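Local coordinates for ABC transporter periplasmic peptide-binding protein (Pseudoalteromonas, PDB 4QFL), which binds dipeptides in the periplasm, here Ala-Phe, and probably delivers them to an ABC transporter for uptake, at residues V184-M192 against N201-G209. Residues are numbered along the deposited sequence; the frame is centred on the assembly and turned at random.
Sequences VVLSKEYAM and NLFDQYPVG
With CG anti to the backbone N in both Y190 (chi1 -178°) and F203 (chi1 -166°), the two aromatic side chains reach across from opposite segments and run antiparallel alongside each other. Their rings meet obliquely, planes at 36°, with Y190 CD2 against F203 CE1. At its far end the Y190 hydroxyl donates a short hydrogen bond, OH to Y206 O 2.5 Å, lying in the plane of that carbonyl. V208 comes over one face of the same ring: its CG2 makes a CH-pi contact 3.6 Å from the Y190 centroid, while CG1 turns to S187 CB. The F203 ring is lodged against the start of helix 188-196, A191 CB over one face (3.4 Å to CE1), and L186 CD1 and S187 O at its edge. S187 is the N-cap, its OG accepting from Y190 N at 2.9 Å, which ties the first turn down where the tyrosine leaves it. A water links S187 N to V208 O. F107 also meets the Y190 ring, and Y132 that of F203, while D204 forms a salt bridge with R124 of helix 115-126. A phenylalanine here lacks the hydroxyl, which would probably leave Y206 O without this donor and the ring freer to shift. Apart from the residues lining the dipeptide pocket, this packing joins the N-terminal turn of helix 188-196 to the loop leading to strand 213-219, the chain's return fixed by apolar ring contacts, one tyrosine-to-carbonyl bond and one bridging water.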
ATOM      1  N   VAL A 184      -8.809   4.973   8.793  1.00 16.27           N
ATOM      2  CA  VAL A 184     -10.218   4.690   9.062  1.00 16.05           C
ATOM      3  C   VAL A 184     -10.580   5.157  10.446  1.00 15.86           C
ATOM      4  O   VAL A 184      -9.703   5.375  11.281  1.00 17.27           O
ATOM      5  CB  VAL A 184     -10.544   3.208   8.959  1.00 15.00           C
ATOM      6  CG1 VAL A 184     -10.181   2.677   7.574  1.00 16.70           C
ATOM      7  CG2 VAL A 184      -9.841   2.427  10.053  1.00 15.24           C
ATOM      8  N   VAL A 185     -11.876   5.301  10.685  1.00 15.58           N
ATOM      9  CA  VAL A 185     -12.391   5.673  12.001  1.00 17.68           C
ATOM     10  C   VAL A 185     -12.793   4.464  12.851  1.00 17.66           C
ATOM     11  O   VAL A 185     -13.581   3.618  12.410  1.00 18.63           O
ATOM     12  CB  VAL A 185     -13.610   6.598  11.868  1.00 16.64           C
ATOM     13  CG1 VAL A 185     -14.196   6.894  13.237  1.00 18.36           C
ATOM     14  CG2 VAL A 185     -13.208   7.878  11.164  1.00 18.67           C
ATOM     15  N   LEU A 186     -12.263   4.398  14.071  1.00 17.01           N
ATOM     16  CA  LEU A 186     -12.534   3.285  14.979  1.00 17.77           C
ATOM     17  C   LEU A 186     -13.541   3.650  16.067  1.00 17.29           C
ATOM     18  O   LEU A 186     -13.885   4.815  16.233  1.00 18.28           O
ATOM     19  CB  LEU A 186     -11.236   2.803  15.635  1.00 20.18           C
ATOM     20  CG  LEU A 186     -10.098   2.449  14.680  1.00 20.14           C
ATOM     21  CD1 LEU A 186      -8.856   2.030  15.460  1.00 21.08           C
ATOM     22  CD2 LEU A 186     -10.553   1.344  13.783  1.00 18.71           C
ATOM     23  N   SER A 187     -13.997   2.639  16.804  1.00 17.71           N
ATOM     24  CA  SER A 187     -14.959   2.820  17.893  1.00 19.45           C
ATOM     25  C   SER A 187     -14.313   3.025  19.261  1.00 20.00           C
ATOM     26  O   SER A 187     -13.684   2.110  19.801  1.00 20.19           O
ATOM     27  CB  SER A 187     -15.890   1.615  18.001  1.00 18.41           C
ATOM     28  OG  SER A 187     -16.655   1.704  19.195  1.00 18.77           O
ATOM     29  N   LYS A 188     -14.493   4.212  19.831  1.00 22.41           N
ATOM     30  CA  LYS A 188     -14.014   4.467  21.180  1.00 19.93           C
ATOM     31  C   LYS A 188     -14.804   3.670  22.205  1.00 21.58           C
ATOM     32  O   LYS A 188     -14.232   3.129  23.156  1.00 22.71           O
ATOM     33  CB  LYS A 188     -14.060   5.950  21.529  1.00 19.36           C
ATOM     34  CG  LYS A 188     -13.381   6.226  22.860  1.00 21.67           C
ATOM     35  CD  LYS A 188     -13.402   7.681  23.253  1.00 21.46           C
ATOM     36  CE  LYS A 188     -12.662   7.866  24.568  1.00 26.04           C
ATOM     37  NZ  LYS A 188     -12.651   9.279  25.032  1.00 28.97           N
ATOM     38  N   GLU A 189     -16.117   3.589  22.023  1.00 21.09           N
ATOM     39  CA  GLU A 189     -16.921   2.838  22.979  1.00 21.88           C
ATOM     40  C   GLU A 189     -16.476   1.381  23.049  1.00 21.82           C
ATOM     41  O   GLU A 189     -16.321   0.826  24.129  1.00 22.93           O
ATOM     42  CB  GLU A 189     -18.414   2.933  22.675  1.00 23.74           C
ATOM     43  CG  GLU A 189     -19.254   2.178  23.699  1.00 24.37           C
ATOM     44  CD  GLU A 189     -20.742   2.328  23.471  1.00 26.35           C
ATOM     45  OE1 GLU A 189     -21.125   2.740  22.356  1.00 24.87           O
ATOM     46  OE2 GLU A 189     -21.525   2.033  24.406  1.00 27.61           O
ATOM     47  N   TYR A 190     -16.266   0.765  21.894  1.00 21.27           N
ATOM     48  CA  TYR A 190     -15.771  -0.602  21.847  1.00 21.42           C
ATOM     49  C   TYR A 190     -14.434  -0.661  22.560  1.00 20.82           C
ATOM     50  O   TYR A 190     -14.222  -1.497  23.436  1.00 19.98           O
ATOM     51  CB  TYR A 190     -15.629  -1.056  20.392  1.00 20.18           C
ATOM     52  CG  TYR A 190     -15.173  -2.488  20.190  1.00 22.83           C
ATOM     53  CD1 TYR A 190     -15.659  -3.525  20.980  1.00 22.57           C
ATOM     54  CD2 TYR A 190     -14.276  -2.804  19.186  1.00 20.09           C
ATOM     55  CE1 TYR A 190     -15.242  -4.826  20.786  1.00 20.94           C
ATOM     56  CE2 TYR A 190     -13.858  -4.096  18.982  1.00 20.75           C
ATOM     57  CZ  TYR A 190     -14.342  -5.109  19.784  1.00 20.50           C
ATOM     58  OH  TYR A 190     -13.923  -6.407  19.570  1.00 22.45           O
ATOM     59  N   ALA A 191     -13.538   0.246  22.197  1.00 21.33           N
ATOM     60  CA  ALA A 191     -12.194   0.259  22.781  1.00 20.31           C
ATOM     61  C   ALA A 191     -12.209   0.409  24.297  1.00 21.34           C
ATOM     62  O   ALA A 191     -11.461  -0.266  24.994  1.00 21.25           O
ATOM     63  CB  ALA A 191     -11.354   1.349  22.155  1.00 21.54           C
ATOM     64  N   MET A 192     -13.058   1.298  24.801  1.00 22.67           N
ATOM     65  CA  MET A 192     -13.176   1.530  26.239  1.00 23.18           C
ATOM     66  C   MET A 192     -13.842   0.352  26.954  1.00 25.66           C
ATOM     67  O   MET A 192     -13.535   0.055  28.108  1.00 26.30           O
ATOM     68  CB  MET A 192     -13.950   2.826  26.500  1.00 25.45           C
ATOM     69  CG  MET A 192     -13.179   4.084  26.141  1.00 22.06           C
ATOM     70  SD  MET A 192     -11.446   3.962  26.653  1.00 29.62           S
ATOM     71  CE  MET A 192     -10.643   3.645  25.088  1.00 25.38           C
ATOM     72  N   ASN A 201      -6.422  -6.687  23.616  1.00 23.15           N
ATOM     73  CA  ASN A 201      -5.838  -7.524  22.577  1.00 22.70           C
ATOM     74  C   ASN A 201      -6.860  -7.950  21.546  1.00 23.42           C
ATOM     75  O   ASN A 201      -6.510  -8.496  20.504  1.00 25.99           O
ATOM     76  CB  ASN A 201      -5.221  -8.777  23.188  1.00 24.56           C
ATOM     77  CG  ASN A 201      -6.274  -9.745  23.729  1.00 28.18           C
ATOM     78  OD1 ASN A 201      -7.227  -9.349  24.406  1.00 31.07           O
ATOM     79  ND2 ASN A 201      -6.113 -11.017  23.415  1.00 32.32           N
ATOM     80  N   LEU A 202      -8.130  -7.717  21.851  1.00 24.69           N
ATOM     81  CA  LEU A 202      -9.216  -8.148  20.985  1.00 23.76           C
ATOM     82  C   LEU A 202      -9.617  -7.060  20.023  1.00 21.66           C
ATOM     83  O   LEU A 202     -10.260  -7.332  19.019  1.00 22.56           O
ATOM     84  CB  LEU A 202     -10.433  -8.516  21.819  1.00 21.55           C
ATOM     85  CG  LEU A 202     -10.527  -9.963  22.276  1.00 28.06           C
ATOM     86  CD1 LEU A 202      -9.152 -10.568  22.527  1.00 25.76           C
ATOM     87  CD2 LEU A 202     -11.411 -10.043  23.503  1.00 26.71           C
ATOM     88  N   PHE A 203      -9.241  -5.826  20.342  1.00 20.45           N
ATOM     89  CA  PHE A 203      -9.713  -4.672  19.598  1.00 21.14           C
ATOM     90  C   PHE A 203      -9.403  -4.768  18.110  1.00 20.67           C
ATOM     91  O   PHE A 203     -10.269  -4.528  17.273  1.00 20.56           O
ATOM     92  CB  PHE A 203      -9.159  -3.373  20.192  1.00 21.28           C
ATOM     93  CG  PHE A 203      -9.848  -2.143  19.687  1.00 21.29           C
ATOM     94  CD1 PHE A 203     -11.164  -1.896  20.002  1.00 20.51           C
ATOM     95  CD2 PHE A 203      -9.178  -1.235  18.894  1.00 24.44           C
ATOM     96  CE1 PHE A 203     -11.803  -0.773  19.527  1.00 21.60           C
ATOM     97  CE2 PHE A 203      -9.819  -0.106  18.421  1.00 21.55           C
ATOM     98  CZ  PHE A 203     -11.129   0.120  18.742  1.00 21.06           C
ATOM     99  N   ASP A 204      -8.174  -5.145  17.781  1.00 21.53           N
ATOM    100  CA  ASP A 204      -7.744  -5.188  16.385  1.00 21.26           C
ATOM    101  C   ASP A 204      -8.139  -6.480  15.638  1.00 21.51           C
ATOM    102  O   ASP A 204      -8.015  -6.557  14.414  1.00 20.44           O
ATOM    103  CB  ASP A 204      -6.228  -4.957  16.304  1.00 21.23           C
ATOM    104  CG  ASP A 204      -5.826  -3.557  16.738  1.00 22.66           C
ATOM    105  OD1 ASP A 204      -6.624  -2.631  16.533  1.00 20.68           O
ATOM    106  OD2 ASP A 204      -4.718  -3.378  17.289  1.00 25.73           O
ATOM    107  N   GLN A 205      -8.611  -7.485  16.371  1.00 19.95           N
ATOM    108  CA  GLN A 205      -8.908  -8.788  15.776  1.00 20.47           C
ATOM    109  C   GLN A 205     -10.387  -8.967  15.500  1.00 22.56           C
ATOM    110  O   GLN A 205     -10.783  -9.628  14.541  1.00 22.88           O
ATOM    111  CB  GLN A 205      -8.482  -9.906  16.712  1.00 26.19           C
ATOM    112  CG  GLN A 205      -7.030  -9.913  17.070  1.00 27.94           C
ATOM    113  CD  GLN A 205      -6.687 -11.120  17.898  1.00 34.00           C
ATOM    114  OE1 GLN A 205      -6.548 -12.222  17.369  1.00 39.97           O
ATOM    115  NE2 GLN A 205      -6.569 -10.930  19.214  1.00 29.45           N
ATOM    116  N   TYR A 206     -11.201  -8.408  16.382  1.00 22.04           N
ATOM    117  CA  TYR A 206     -12.646  -8.448  16.240  1.00 23.00           C
ATOM    118  C   TYR A 206     -13.115  -7.022  16.114  1.00 18.92           C
ATOM    119  O   TYR A 206     -13.387  -6.351  17.100  1.00 19.87           O
ATOM    120  CB  TYR A 206     -13.279  -9.135  17.438  1.00 23.31           C
ATOM    121  CG  TYR A 206     -12.841 -10.555  17.549  1.00 21.73           C
ATOM    122  CD1 TYR A 206     -11.690 -10.884  18.240  1.00 25.24           C
ATOM    123  CD2 TYR A 206     -13.560 -11.572  16.941  1.00 23.34           C
ATOM    124  CE1 TYR A 206     -11.269 -12.198  18.348  1.00 25.72           C
ATOM    125  CE2 TYR A 206     -13.152 -12.889  17.040  1.00 28.49           C
ATOM    126  CZ  TYR A 206     -12.002 -13.197  17.751  1.00 26.66           C
ATOM    127  OH  TYR A 206     -11.572 -14.497  17.867  1.00 27.74           O
ATOM    128  N   PRO A 207     -13.192  -6.554  14.874  1.00 18.14           N
ATOM    129  CA  PRO A 207     -13.322  -5.139  14.566  1.00 18.36           C
ATOM    130  C   PRO A 207     -14.740  -4.616  14.716  1.00 18.01           C
ATOM    131  O   PRO A 207     -15.725  -5.360  14.564  1.00 17.90           O
ATOM    132  CB  PRO A 207     -12.899  -5.078  13.102  1.00 17.57           C
ATOM    133  CG  PRO A 207     -13.301  -6.388  12.555  1.00 18.11           C
ATOM    134  CD  PRO A 207     -13.137  -7.387  13.659  1.00 18.98           C
ATOM    135  N   VAL A 208     -14.826  -3.322  15.011  1.00 16.93           N
ATOM    136  CA  VAL A 208     -16.074  -2.592  14.929  1.00 16.14           C
ATOM    137  C   VAL A 208     -15.845  -1.342  14.110  1.00 17.01           C
ATOM    138  O   VAL A 208     -15.022  -0.509  14.464  1.00 18.98           O
ATOM    139  CB  VAL A 208     -16.593  -2.190  16.319  1.00 18.37           C
ATOM    140  CG1 VAL A 208     -17.812  -1.294  16.185  1.00 15.90           C
ATOM    141  CG2 VAL A 208     -16.931  -3.437  17.135  1.00 20.30           C
ATOM    142  N   GLY A 209     -16.573  -1.215  13.007  1.00 18.13           N
ATOM    143  CA  GLY A 209     -16.438  -0.064  12.140  1.00 15.89           C
ATOM    144  C   GLY A 209     -17.774   0.572  11.871  1.00 18.68           C
ATOM    145  O   GLY A 209     -18.751   0.295  12.555  1.00 17.82           O
TER
HETATM  146  O   HOH W   1     -13.266  -0.180  16.480  1.00 20.20           O